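Long-range contacts in tail spike protein (Acinetobacter phage vB_AbaP_AS12, PDB 6EU4), which probably recognises and cleaves the capsular polysaccharide of Acinetobacter baumannii as the phage attaches to its host cell: residues S377-K382 and G411-E416; K316-N321 and Y339-E344; Y133-T138 and I180-D185; Q189-S194 and A217-K222; V518-Q523 and Q537-I542. One frame throughout, in Å; residues are numbered along the deposited sequence.

Contact 1. Residues S377-K382 and G411-E416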
# COMPACT_ATOMS: atom_id res chain seq x y z
N SER A 377 13.46 -2.46 20.76
CA SER A 377 14.53 -1.52 20.39
C SER A 377 14.06 -0.49 19.34
O SER A 377 14.53 -0.45 18.20
CB SER A 377 15.75 -2.28 19.86
OG SER A 377 16.28 -3.12 20.87
N ASN A 378 13.14 0.37 19.77
CA ASN A 378 12.69 1.49 18.94
C ASN A 378 12.07 1.03 17.62
O ASN A 378 12.18 1.70 16.58
CB ASN A 378 13.83 2.47 18.68
CG ASN A 378 14.23 3.21 19.92
OD1 ASN A 378 13.39 3.83 20.58
ND2 ASN A 378 15.50 3.12 20.28
N SER A 379 11.36 -0.08 17.66
CA SER A 379 10.59 -0.52 16.51
C SER A 379 9.23 0.17 16.46
O SER A 379 8.74 0.73 17.44
CB SER A 379 10.40 -2.04 16.53
OG SER A 379 11.59 -2.71 16.19
N LYS A 380 8.62 0.13 15.28
CA LYS A 380 7.26 0.59 15.08
C LYS A 380 6.58 -0.48 14.25
O LYS A 380 7.00 -0.71 13.11
CB LYS A 380 7.16 1.93 14.32
CG LYS A 380 8.32 2.83 14.36
CD LYS A 380 8.10 3.94 13.32
CE LYS A 380 9.28 4.82 13.15
NZ LYS A 380 9.04 5.87 12.12
N VAL A 381 5.57 -1.13 14.80
CA VAL A 381 4.86 -2.19 14.09
C VAL A 381 3.38 -1.85 14.12
O VAL A 381 2.83 -1.59 15.19
CB VAL A 381 5.12 -3.57 14.72
CG1 VAL A 381 4.20 -4.63 14.16
CG2 VAL A 381 6.58 -3.99 14.51
N LYS A 382 2.75 -1.85 12.94
CA LYS A 382 1.32 -1.55 12.85
C LYS A 382 0.60 -2.64 12.08
O LYS A 382 1.04 -3.03 11.00
CB LYS A 382 1.08 -0.21 12.16
CG LYS A 382 -0.40 0.09 12.02
CD LYS A 382 -0.58 1.49 11.47
CE LYS A 382 -2.06 1.90 11.43
NZ LYS A 382 -2.26 3.18 10.66
N GLY A 411 11.54 -1.11 24.95
CA GLY A 411 12.70 -0.35 24.51
C GLY A 411 12.39 0.79 23.54
O GLY A 411 13.08 0.96 22.53
N GLY A 412 11.38 1.59 23.86
CA GLY A 412 10.99 2.72 23.04
C GLY A 412 10.13 2.37 21.84
O GLY A 412 9.82 3.26 21.04
N SER A 413 9.73 1.11 21.69
CA SER A 413 8.95 0.68 20.54
C SER A 413 7.49 1.12 20.65
O SER A 413 7.01 1.50 21.72
CB SER A 413 8.99 -0.83 20.41
OG SER A 413 10.33 -1.27 20.16
N VAL A 414 6.80 1.05 19.53
CA VAL A 414 5.36 1.31 19.46
C VAL A 414 4.72 0.20 18.64
O VAL A 414 5.28 -0.25 17.63
CB VAL A 414 5.05 2.70 18.89
CG1 VAL A 414 5.58 2.86 17.49
CG2 VAL A 414 3.56 2.98 18.95
N PHE A 415 3.56 -0.26 19.11
CA PHE A 415 2.79 -1.34 18.50
C PHE A 415 1.36 -0.85 18.34
O PHE A 415 0.76 -0.38 19.32
CB PHE A 415 2.84 -2.60 19.37
CG PHE A 415 2.07 -3.78 18.83
CD1 PHE A 415 2.41 -4.35 17.61
CD2 PHE A 415 1.05 -4.34 19.57
CE1 PHE A 415 1.73 -5.47 17.14
CE2 PHE A 415 0.36 -5.45 19.10
CZ PHE A 415 0.69 -6.01 17.88
N GLU A 416 0.81 -0.97 17.14
CA GLU A 416 -0.51 -0.44 16.82
C GLU A 416 -1.35 -1.55 16.20
O GLU A 416 -0.88 -2.25 15.31
CB GLU A 416 -0.40 0.76 15.85
CG GLU A 416 0.39 1.94 16.45
CD GLU A 416 0.88 2.98 15.41
OE1 GLU A 416 1.16 2.62 14.25
OE2 GLU A 416 1.01 4.15 15.77
O HOH W 1 11.27 5.79 20.54
O HOH W 2 9.34 3.64 18.20
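Two successive coils of the tailspike's parallel beta-helix stack here, each entering a new strand from a sharp corner. Strands 380-382 and 414-416 run side by side, their axes 4.7 Å apart at closest approach and 5° from parallel. The ladder starts with Val414 N giving its proton to Ser379 O (2.9 Å), then alternates through Val381 N to Val414 O and Glu416 N to Val381 O. Val381 and Phe415 share the face turned to Val375 inside the coil; the ring presents its edge, CD1 lying 3.9 Å from Val381 CG1. On the other face Val414 CG1, between its own N and carbonyl carbon, lies 3.7 Å from Lys380 CB, the side chains crossing obliquely. The extended Lys380 chain leads away to a salt bridge with Glu344 and to Glu420 and Thr422 of the second subunit.

At the corners the chain adopts positive phi at Ser377, Asn378, Gly411 and Gly412. Ser413 OG, beside its own backbone N, accepts from Ser379 N (3.0 Å) and is itself bonded to Glu410 O. Asn378 N reaches Gly411 O at 2.8 Å from above the carbonyl plane. Water 1 donates to both Asn378 OD1 and Gly412 O, 2.9 Å from the former.

Contact 2. Residues K316-N321 and Y339-E344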
# COMPACT_ATOMS: atom_id res chain seq x y z
N LYS A 316 12.16 -12.20 10.53
CA LYS A 316 13.13 -11.55 11.39
C LYS A 316 13.55 -10.27 10.67
O LYS A 316 14.12 -10.34 9.57
CB LYS A 316 14.33 -12.44 11.67
CG LYS A 316 15.40 -11.73 12.48
CD LYS A 316 16.61 -12.63 12.77
CE LYS A 316 17.63 -11.93 13.59
NZ LYS A 316 18.80 -12.85 13.88
N ILE A 317 13.22 -9.12 11.25
CA ILE A 317 13.39 -7.82 10.59
C ILE A 317 14.15 -6.90 11.52
O ILE A 317 13.62 -6.46 12.55
CB ILE A 317 12.04 -7.22 10.16
CG1 ILE A 317 11.30 -8.25 9.30
CG2 ILE A 317 12.27 -5.93 9.38
CD1 ILE A 317 10.00 -7.76 8.67
N VAL A 318 15.40 -6.60 11.16
CA VAL A 318 16.33 -5.88 12.01
C VAL A 318 16.81 -4.63 11.28
O VAL A 318 17.26 -4.71 10.13
CB VAL A 318 17.50 -6.79 12.41
CG1 VAL A 318 18.53 -6.03 13.19
CG2 VAL A 318 16.97 -7.99 13.22
N TYR A 319 16.71 -3.49 11.95
CA TYR A 319 17.12 -2.18 11.42
C TYR A 319 16.67 -1.98 9.96
O TYR A 319 17.44 -1.55 9.10
CB TYR A 319 18.62 -1.99 11.57
CG TYR A 319 19.05 -1.95 13.02
CD1 TYR A 319 18.54 -0.98 13.88
CD2 TYR A 319 19.98 -2.84 13.51
CE1 TYR A 319 18.93 -0.95 15.22
CE2 TYR A 319 20.38 -2.81 14.83
CZ TYR A 319 19.84 -1.86 15.69
OH TYR A 319 20.24 -1.81 17.01
N SER A 320 15.38 -2.21 9.73
CA SER A 320 14.79 -2.18 8.40
C SER A 320 13.50 -1.37 8.44
O SER A 320 12.95 -1.11 9.51
CB SER A 320 14.46 -3.60 7.90
OG SER A 320 15.62 -4.42 7.89
N ASN A 321 12.99 -1.00 7.26
CA ASN A 321 11.62 -0.51 7.19
C ASN A 321 10.93 -1.15 6.00
O ASN A 321 11.42 -1.06 4.86
CB ASN A 321 11.56 1.04 7.19
CG ASN A 321 11.97 1.70 5.88
OD1 ASN A 321 13.14 1.70 5.48
ND2 ASN A 321 11.00 2.37 5.25
N TYR A 339 9.66 -10.93 14.49
CA TYR A 339 10.66 -10.34 15.37
C TYR A 339 11.12 -9.04 14.72
O TYR A 339 11.68 -9.06 13.62
CB TYR A 339 11.84 -11.28 15.58
CG TYR A 339 12.91 -10.66 16.43
CD1 TYR A 339 12.85 -10.72 17.81
CD2 TYR A 339 13.98 -9.98 15.85
CE1 TYR A 339 13.84 -10.14 18.61
CE2 TYR A 339 14.97 -9.40 16.63
CZ TYR A 339 14.88 -9.47 18.01
OH TYR A 339 15.85 -8.88 18.80
N ALA A 340 10.89 -7.91 15.39
CA ALA A 340 11.24 -6.59 14.87
C ALA A 340 12.14 -5.91 15.88
O ALA A 340 11.74 -5.71 17.04
CB ALA A 340 10.00 -5.73 14.61
N GLU A 341 13.34 -5.53 15.44
CA GLU A 341 14.34 -4.88 16.27
C GLU A 341 14.83 -3.66 15.51
O GLU A 341 15.38 -3.79 14.41
CB GLU A 341 15.50 -5.84 16.60
CG GLU A 341 16.61 -5.20 17.40
CD GLU A 341 17.77 -6.13 17.69
OE1 GLU A 341 17.65 -7.36 17.48
OE2 GLU A 341 18.82 -5.60 18.11
N GLY A 342 14.59 -2.48 16.06
CA GLY A 342 14.94 -1.25 15.36
C GLY A 342 14.31 -1.09 13.99
O GLY A 342 14.91 -0.45 13.12
N SER A 343 13.08 -1.60 13.80
CA SER A 343 12.48 -1.65 12.48
C SER A 343 11.09 -1.05 12.48
O SER A 343 10.38 -1.10 13.48
CB SER A 343 12.39 -3.09 11.97
OG SER A 343 13.68 -3.60 11.73
N GLU A 344 10.71 -0.51 11.32
CA GLU A 344 9.35 -0.04 11.05
C GLU A 344 8.69 -1.03 10.10
O GLU A 344 9.20 -1.25 8.99
CB GLU A 344 9.36 1.37 10.44
CG GLU A 344 7.94 1.83 10.03
CD GLU A 344 7.82 3.32 9.74
OE1 GLU A 344 8.83 4.09 9.79
OE2 GLU A 344 6.69 3.73 9.45
O HOH W 3 18.90 -3.40 19.49
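Tyr339 and Lys316 lie side by side and point the same way, both with CG anti to the backbone N, so the extended lysine runs along the phenol and its CG comes 4.1 Å from ring atom CD2. Val318 crosses the same ring obliquely: its CG2 branch meets the ring edge near CE2 at 4.2 Å. Glu341, fully extended, lies on this face too, and the Tyr339 hydroxyl gives its proton to Glu341 OE1 (2.7 Å), arriving from above the carboxylate plane. The other carboxylate oxygen, OE2, takes a proton from water 3 at 2.6 Å, and the same water is hydrogen-bonded to Tyr319 OH. Tyr319 crosses Glu341 obliquely, ring and carboxylate planes 57° apart.

The backbones beneath are neighbouring rungs of the parallel beta-helix, strands 316-318 and 339-341, zipped by bonds such as Tyr319 N to Glu341 O (2.8 Å, 168°). Both chains then turn a corner, at Tyr319 and Gly342, where phi is positive. Tyr319 CD1 lies 3.9 Å from Gly342 CA, the ring passing close alongside the glycine.

Beyond the corner Ser343 CB points toward the other coil, and OG accepts the proton of Ser320 N (3.0 Å). Ile317 CG2 packs against that same oxygen at 3.6 Å. Ser320 OG turns back to donate to Val318 O, from well above the carbonyl plane. Asn321 and Glu344 then line up on one face: Asn321 OD1 takes the N-H of Gly293, and its side chain also bonds Asn349 and Asn351 of the second subunit; Glu344 pairs with Lys380 through OE1 and with Gly386 N of the second subunit through OE2.

Contact 3. Residues Y133-T138 and I180-D185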
# COMPACT_ATOMS: atom_id res chain seq x y z
N TYR A 133 27.62 -15.09 -12.56
CA TYR A 133 27.36 -14.05 -13.52
C TYR A 133 27.85 -12.73 -12.94
O TYR A 133 27.98 -12.59 -11.72
CB TYR A 133 25.87 -13.99 -13.87
CG TYR A 133 24.94 -13.70 -12.70
CD1 TYR A 133 24.56 -14.70 -11.81
CD2 TYR A 133 24.40 -12.43 -12.49
CE1 TYR A 133 23.70 -14.44 -10.75
CE2 TYR A 133 23.54 -12.16 -11.43
CZ TYR A 133 23.20 -13.17 -10.56
OH TYR A 133 22.34 -12.92 -9.51
N ASN A 134 28.13 -11.76 -13.82
CA ASN A 134 28.66 -10.48 -13.40
C ASN A 134 27.60 -9.42 -13.58
O ASN A 134 26.71 -9.29 -12.72
CB ASN A 134 29.95 -10.14 -14.17
CG ASN A 134 31.04 -11.20 -14.02
OD1 ASN A 134 31.59 -11.67 -15.01
ND2 ASN A 134 31.36 -11.56 -12.78
N SER A 135 27.64 -8.62 -14.63
CA SER A 135 26.72 -7.50 -14.81
C SER A 135 26.21 -7.48 -16.24
O SER A 135 26.79 -8.09 -17.14
CB SER A 135 27.42 -6.18 -14.45
OG SER A 135 27.66 -6.15 -13.05
N ASN A 136 25.11 -6.76 -16.44
CA ASN A 136 24.51 -6.63 -17.77
C ASN A 136 24.23 -7.99 -18.38
O ASN A 136 24.46 -8.23 -19.57
CB ASN A 136 25.40 -5.80 -18.69
CG ASN A 136 24.60 -4.94 -19.65
OD1 ASN A 136 24.43 -3.73 -19.44
ND2 ASN A 136 24.11 -5.55 -20.72
N THR A 137 23.72 -8.91 -17.56
CA THR A 137 23.47 -10.28 -17.97
C THR A 137 21.97 -10.52 -17.99
O THR A 137 21.29 -10.33 -16.98
CB THR A 137 24.14 -11.26 -17.01
OG1 THR A 137 25.49 -10.87 -16.83
CG2 THR A 137 24.11 -12.66 -17.58
N THR A 138 21.46 -10.96 -19.14
CA THR A 138 20.07 -11.39 -19.28
C THR A 138 20.08 -12.89 -19.51
O THR A 138 20.75 -13.38 -20.43
CB THR A 138 19.36 -10.63 -20.40
OG1 THR A 138 19.24 -9.25 -20.04
CG2 THR A 138 17.95 -11.19 -20.64
N ILE A 180 28.76 -11.99 -8.94
CA ILE A 180 30.08 -11.43 -8.65
C ILE A 180 30.27 -10.12 -9.41
O ILE A 180 30.11 -10.09 -10.64
CB ILE A 180 31.20 -12.43 -9.03
CG1 ILE A 180 30.98 -13.78 -8.35
CG2 ILE A 180 32.58 -11.84 -8.72
CD1 ILE A 180 32.08 -14.86 -8.63
N PRO A 181 30.69 -9.02 -8.76
CA PRO A 181 30.91 -7.78 -9.52
C PRO A 181 32.04 -7.94 -10.53
O PRO A 181 33.02 -8.66 -10.30
CB PRO A 181 31.27 -6.75 -8.44
CG PRO A 181 30.76 -7.35 -7.16
CD PRO A 181 30.93 -8.83 -7.33
N ARG A 182 31.91 -7.22 -11.64
CA ARG A 182 33.05 -7.04 -12.54
C ARG A 182 34.23 -6.45 -11.77
O ARG A 182 34.06 -5.74 -10.78
CB ARG A 182 32.68 -6.12 -13.69
CG ARG A 182 31.62 -6.62 -14.64
CD ARG A 182 31.24 -5.47 -15.62
NE ARG A 182 30.42 -5.93 -16.73
CZ ARG A 182 29.91 -5.12 -17.66
NH1 ARG A 182 30.11 -3.81 -17.61
NH2 ARG A 182 29.18 -5.63 -18.64
N VAL A 183 35.44 -6.75 -12.24
CA VAL A 183 36.64 -6.18 -11.63
C VAL A 183 36.58 -4.67 -11.77
O VAL A 183 36.28 -4.14 -12.84
CB VAL A 183 37.91 -6.77 -12.26
CG1 VAL A 183 37.99 -8.25 -11.95
CG2 VAL A 183 37.93 -6.54 -13.77
N GLY A 184 36.83 -3.97 -10.66
CA GLY A 184 36.70 -2.52 -10.62
C GLY A 184 35.36 -2.01 -10.13
O GLY A 184 35.26 -0.83 -9.76
N ASP A 185 34.33 -2.85 -10.14
CA ASP A 185 32.99 -2.47 -9.69
C ASP A 185 32.75 -2.99 -8.27
O ASP A 185 33.45 -3.88 -7.78
CB ASP A 185 31.92 -3.04 -10.61
CG ASP A 185 31.89 -2.37 -11.97
OD1 ASP A 185 32.53 -1.31 -12.15
OD2 ASP A 185 31.23 -2.92 -12.88
O HOH W 4 29.89 -5.07 -12.02
O HOH W 5 29.54 -8.65 -17.11
O HOH W 6 28.72 -8.55 -19.95
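Arg182 reaches across to loop 133-138 along most of its length. From CB, CG turns anti to the carbonyl carbon and lies 3.9 Å from Asn134 CB. The chain then stays extended, carrying CD past Ser135 CB. NE follows 3.8 Å from that same carbon, which sits over one face of the guanidinium, and gives its proton to water 5 (2.9 Å) in the plane of the group. Water 5 also accepts from Ser135 N, so it bridges the Ser135 backbone to the arginine side chain. At the tip NH2 donates in plane to water 6 and rests 3.8 Å from Asn136 CB. Its strongest partner is a charge on another chain: Asp146 of the second subunit forms a salt bridge with NH2, and its backbone N bonds Asn136 OD1.

Both segments are essentially the loops that follow strands 131-133 and 175-179, stacked coils of the parallel beta-helix. The backbone bond between them here is Ile180 N to Tyr133 O, 2.9 Å and close to the C=O axis. Just past it, Asn134 replaces a backbone link with its side chain: ND2 donates to Ile180 O at 2.9 Å and 170°, in the plane of its own amide but above the carbonyl plane.

Loop 180-185 then folds back through a type II turn from Arg182 to Asp185, with Gly184 at its third position, closed by Asp185 N to Arg182 O (3.0 Å). Ser135 OG itself takes the N-H of Gln189. Water 4 sits at the neck of this turn, accepting from Arg182 N and from Ser135 OG while donating to Asp185 OD2 at 2.7 Å.

Contact 4. Residues Q189-S194 and A217-K222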
# COMPACT_ATOMS: atom_id res chain seq x y z
N GLN A 189 25.46 -5.91 -11.25
CA GLN A 189 24.36 -4.99 -11.47
C GLN A 189 23.83 -5.07 -12.90
O GLN A 189 24.48 -5.60 -13.80
CB GLN A 189 24.77 -3.56 -11.16
CG GLN A 189 25.91 -3.02 -11.97
CD GLN A 189 26.18 -1.58 -11.60
OE1 GLN A 189 26.86 -1.30 -10.61
NE2 GLN A 189 25.61 -0.65 -12.37
N ASN A 190 22.63 -4.51 -13.07
CA ASN A 190 21.97 -4.45 -14.37
C ASN A 190 21.78 -5.83 -14.99
O ASN A 190 21.89 -6.01 -16.20
CB ASN A 190 22.72 -3.51 -15.31
CG ASN A 190 22.80 -2.10 -14.76
OD1 ASN A 190 23.85 -1.67 -14.29
ND2 ASN A 190 21.68 -1.40 -14.77
N ASN A 191 21.43 -6.79 -14.15
CA ASN A 191 21.12 -8.14 -14.58
C ASN A 191 19.61 -8.33 -14.61
O ASN A 191 18.86 -7.68 -13.88
CB ASN A 191 21.76 -9.16 -13.64
CG ASN A 191 23.27 -9.05 -13.64
OD1 ASN A 191 23.89 -9.07 -14.68
ND2 ASN A 191 23.84 -8.89 -12.46
N HIS A 192 19.17 -9.23 -15.48
CA HIS A 192 17.75 -9.42 -15.75
C HIS A 192 17.56 -10.91 -15.98
O HIS A 192 17.78 -11.41 -17.10
CB HIS A 192 17.30 -8.55 -16.92
CG HIS A 192 17.61 -7.10 -16.68
ND1 HIS A 192 16.91 -6.34 -15.76
CD2 HIS A 192 18.62 -6.31 -17.13
CE1 HIS A 192 17.44 -5.13 -15.70
NE2 HIS A 192 18.48 -5.09 -16.51
N LEU A 193 17.20 -11.62 -14.92
CA LEU A 193 17.10 -13.07 -14.91
C LEU A 193 15.64 -13.48 -14.84
O LEU A 193 14.88 -12.91 -14.05
CB LEU A 193 17.84 -13.66 -13.71
CG LEU A 193 19.34 -13.88 -13.81
CD1 LEU A 193 20.04 -12.68 -14.35
CD2 LEU A 193 19.91 -14.33 -12.47
N SER A 194 15.24 -14.47 -15.64
CA SER A 194 13.85 -14.89 -15.55
C SER A 194 13.63 -16.32 -16.02
O SER A 194 14.23 -16.76 -17.01
CB SER A 194 12.93 -13.98 -16.36
OG SER A 194 13.28 -13.98 -17.72
N ALA A 217 22.82 -4.88 -7.49
CA ALA A 217 22.13 -3.61 -7.64
C ALA A 217 21.45 -3.56 -8.99
O ALA A 217 21.87 -4.21 -9.95
CB ALA A 217 23.09 -2.42 -7.54
N LEU A 218 20.42 -2.72 -9.06
CA LEU A 218 19.90 -2.24 -10.33
C LEU A 218 19.50 -3.39 -11.26
O LEU A 218 19.88 -3.43 -12.43
CB LEU A 218 20.92 -1.33 -11.01
CG LEU A 218 21.32 -0.10 -10.20
CD1 LEU A 218 22.63 0.46 -10.76
CD2 LEU A 218 20.24 0.97 -10.23
N SER A 219 18.72 -4.33 -10.72
CA SER A 219 18.49 -5.60 -11.41
C SER A 219 17.04 -6.03 -11.26
O SER A 219 16.31 -5.57 -10.37
CB SER A 219 19.37 -6.72 -10.86
OG SER A 219 20.73 -6.51 -11.17
N THR A 220 16.63 -6.95 -12.14
CA THR A 220 15.32 -7.58 -12.02
C THR A 220 15.49 -9.10 -12.01
O THR A 220 16.25 -9.66 -12.81
CB THR A 220 14.35 -7.19 -13.15
OG1 THR A 220 14.88 -7.61 -14.42
CG2 THR A 220 14.12 -5.68 -13.18
N TYR A 221 14.76 -9.73 -11.10
CA TYR A 221 14.69 -11.17 -10.94
C TYR A 221 13.22 -11.56 -11.05
O TYR A 221 12.39 -11.02 -10.30
CB TYR A 221 15.28 -11.61 -9.59
CG TYR A 221 16.76 -11.35 -9.46
CD1 TYR A 221 17.24 -10.10 -9.06
CD2 TYR A 221 17.70 -12.34 -9.73
CE1 TYR A 221 18.60 -9.85 -8.94
CE2 TYR A 221 19.08 -12.10 -9.62
CZ TYR A 221 19.52 -10.86 -9.23
OH TYR A 221 20.87 -10.62 -9.12
N LYS A 222 12.89 -12.47 -11.96
CA LYS A 222 11.49 -12.82 -12.20
C LYS A 222 11.36 -14.32 -12.42
O LYS A 222 12.15 -14.91 -13.16
CB LYS A 222 10.92 -12.10 -13.42
CG LYS A 222 10.98 -10.58 -13.35
CD LYS A 222 10.12 -9.95 -14.46
CE LYS A 222 10.09 -8.40 -14.38
NZ LYS A 222 9.53 -7.92 -13.10
O HOH W 7 22.23 -8.42 -9.91
O HOH W 8 14.09 -10.19 -15.01
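Close fit marks the inner side of this pair of coils in the parallel beta-helix. Leu193 lies alongside Tyr221, both pointing the same way, with CD2 3.7 Å from ring atom CE2. Ser219 OG is gripped three ways: it accepts from Asn191 N (3.1 Å, 162°), gives its own proton to Ala217 O (2.8 Å), and takes one from water 7, which also bonds Tyr221 OH and Asn191 ND2. Tyr221 OH further bonds Tyr133 OH, and the Asn191 amide bonds Thr137 N and Asn134 O. Strands 192-194 and 219-222 run parallel, joined by bonds such as Leu193 N to Thr220 O.

On the opposite face the packing is more polar, and His192, Ser194 and Lys222 are partly exposed. Thr220 OG1, in the crowded position between its own N and carbonyl carbon, is hydrogen-bonded to His192 ND1 near the ring plane at 2.7 Å; water 8 joins the same hydroxyl to Leu193 O. Near the corner, Gln189 lies alongside Leu218, NE2 3.6 Å from CD1, and spends a proton on Asn190 OD1 (2.8 Å).

His192 NE2 bonds Glu144 of the second subunit. Within the chain, strand 138-141 flanks 192-194, and strand 241-250, whose Trp243 stacks on the Tyr221 ring, flanks 219-222.

Contact 5. Residues V518-Q523 and Q537-I542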
# COMPACT_ATOMS: atom_id res chain seq x y z
N VAL A 518 -31.08 2.83 44.20
CA VAL A 518 -31.50 3.72 43.12
C VAL A 518 -30.43 3.65 42.03
O VAL A 518 -29.27 3.35 42.33
CB VAL A 518 -31.69 5.17 43.60
CG1 VAL A 518 -32.86 5.27 44.57
CG2 VAL A 518 -30.41 5.70 44.24
N PRO A 519 -30.78 3.92 40.78
CA PRO A 519 -29.77 3.93 39.71
C PRO A 519 -28.89 5.17 39.82
O PRO A 519 -29.28 6.18 40.41
CB PRO A 519 -30.61 3.95 38.43
CG PRO A 519 -31.89 4.60 38.84
CD PRO A 519 -32.13 4.20 40.28
N TYR A 520 -27.70 5.09 39.21
CA TYR A 520 -26.70 6.15 39.29
C TYR A 520 -26.06 6.48 37.95
O TYR A 520 -25.88 5.62 37.09
CB TYR A 520 -25.54 5.79 40.22
CG TYR A 520 -25.80 5.94 41.69
CD1 TYR A 520 -26.53 4.99 42.39
CD2 TYR A 520 -25.28 7.02 42.40
CE1 TYR A 520 -26.75 5.12 43.75
CE2 TYR A 520 -25.49 7.15 43.75
CZ TYR A 520 -26.23 6.21 44.43
OH TYR A 520 -26.46 6.35 45.78
N LEU A 521 -25.72 7.76 37.81
CA LEU A 521 -24.62 8.20 36.96
C LEU A 521 -23.51 8.69 37.88
O LEU A 521 -23.78 9.36 38.88
CB LEU A 521 -25.05 9.32 36.02
CG LEU A 521 -25.95 8.90 34.87
CD1 LEU A 521 -26.56 10.11 34.18
CD2 LEU A 521 -25.14 8.08 33.87
N VAL A 522 -22.27 8.34 37.55
CA VAL A 522 -21.10 8.72 38.33
C VAL A 522 -20.04 9.26 37.38
O VAL A 522 -19.71 8.62 36.38
CB VAL A 522 -20.52 7.55 39.14
CG1 VAL A 522 -19.28 7.99 39.93
CG2 VAL A 522 -21.58 6.94 40.07
N GLN A 523 -19.54 10.45 37.67
CA GLN A 523 -18.35 10.97 37.02
C GLN A 523 -17.18 10.65 37.93
O GLN A 523 -17.14 11.12 39.07
CB GLN A 523 -18.43 12.47 36.78
CG GLN A 523 -17.11 13.10 36.30
CD GLN A 523 -16.83 12.81 34.84
OE1 GLN A 523 -17.62 13.18 33.96
NE2 GLN A 523 -15.72 12.14 34.57
N GLN A 537 -15.05 11.69 42.79
CA GLN A 537 -16.26 11.19 42.16
C GLN A 537 -17.43 12.11 42.49
O GLN A 537 -17.54 12.61 43.61
CB GLN A 537 -16.60 9.75 42.58
CG GLN A 537 -15.58 8.71 42.12
CD GLN A 537 -15.94 7.30 42.59
OE1 GLN A 537 -16.54 7.12 43.64
NE2 GLN A 537 -15.60 6.30 41.78
N LEU A 538 -18.24 12.36 41.47
CA LEU A 538 -19.54 13.00 41.58
C LEU A 538 -20.60 11.96 41.26
O LEU A 538 -20.60 11.41 40.15
CB LEU A 538 -19.65 14.18 40.61
CG LEU A 538 -21.03 14.78 40.36
CD1 LEU A 538 -21.70 15.25 41.64
CD2 LEU A 538 -20.92 15.93 39.35
N ALA A 539 -21.47 11.66 42.22
CA ALA A 539 -22.50 10.64 42.05
C ALA A 539 -23.89 11.28 42.05
O ALA A 539 -24.21 12.08 42.94
CB ALA A 539 -22.42 9.58 43.15
N PHE A 540 -24.69 10.91 41.04
CA PHE A 540 -26.10 11.27 40.94
C PHE A 540 -26.93 10.05 41.31
O PHE A 540 -26.99 9.09 40.54
CB PHE A 540 -26.44 11.73 39.52
CG PHE A 540 -25.74 12.98 39.08
CD1 PHE A 540 -26.29 14.22 39.35
CD2 PHE A 540 -24.54 12.92 38.39
CE1 PHE A 540 -25.66 15.38 38.95
CE2 PHE A 540 -23.91 14.10 37.98
CZ PHE A 540 -24.47 15.32 38.26
N ALA A 541 -27.53 10.08 42.49
CA ALA A 541 -28.48 9.04 42.91
C ALA A 541 -29.85 9.41 42.37
O ALA A 541 -30.53 10.27 42.93
CB ALA A 541 -28.49 8.92 44.43
N ILE A 542 -30.27 8.74 41.30
CA ILE A 542 -31.38 9.21 40.46
C ILE A 542 -32.66 8.48 40.86
O ILE A 542 -32.80 7.27 40.65
CB ILE A 542 -31.06 9.00 38.97
CG1 ILE A 542 -29.78 9.75 38.58
CG2 ILE A 542 -32.25 9.44 38.10
CD1 ILE A 542 -29.31 9.46 37.19
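Ala541 is the small bump of this contact, and the flat ring of Tyr520 is the surface it presses on. With CG anti to its own carbonyl carbon, Tyr520 swings its ring toward the partner strand, so that Ala541 CA sits over the face, 3.9 Å from the ring centroid and only 20° off the normal. That is a CH-pi contact, and the methyl continues it, CB lying 3.5 Å from CZ. A second methyl, Ala539 CB, fits at the ring edge, 3.9 Å from CD2. Val518 CG2 packs on Ala541 CB at 3.8 Å, and Val522 CG2 packs against Ala539, so two short alanines are seated among larger side chains.

The strands form a beta hairpin, 520-526 with 535-542, in the antiparallel part of a C-terminal sheet that follows the beta-helix. The strand segments run antiparallel, 166° between their directions. Leu521 and Phe540 make a hydrogen-bonded pair, its straighter bond being Phe540 N to Leu521 O (2.8 Å).

Around Leu521 the shapes are bulkier. Ile542 sends CD1 obliquely across to Leu521 CG at 4.1 Å, while Pro519 CD abuts Ile542 O (3.2 Å). Phe540 stands with its ring edge to Leu521 O, and CD2 lies 4.3 Å from Leu521 CB. Beyond these, Trp525 of the third subunit meets the Phe540 ring with planes at about 50°, packs on Leu538 and bonds Gln523 OE1 through NE1.

How the contacts relate
Contacts 1 to 4 belong to the beta-helix, while contact 5, about 78 Å from contact 3 between centres, lies in the C-terminal sheet. Two pairs adjoin: contacts 1 and 2, centres about 10 Å apart, are linked by Lys380 N to Ser343 O, and contacts 3 and 4, about 11 Å apart, by the hydroxyls of Tyr133 and Tyr221. Contacts 1, 2 and 4 stack parallel strands, with a serine hydroxyl receiving a backbone N-H at each corner; contact 3 joins loops largely through water and an arginine. Contacts 3, 4 and 5 are buried, 1 and 2 partly so. The beta-helix contacts meet the second subunit chiefly through polar groups, whereas contact 5, antiparallel and mostly apolar, faces the third.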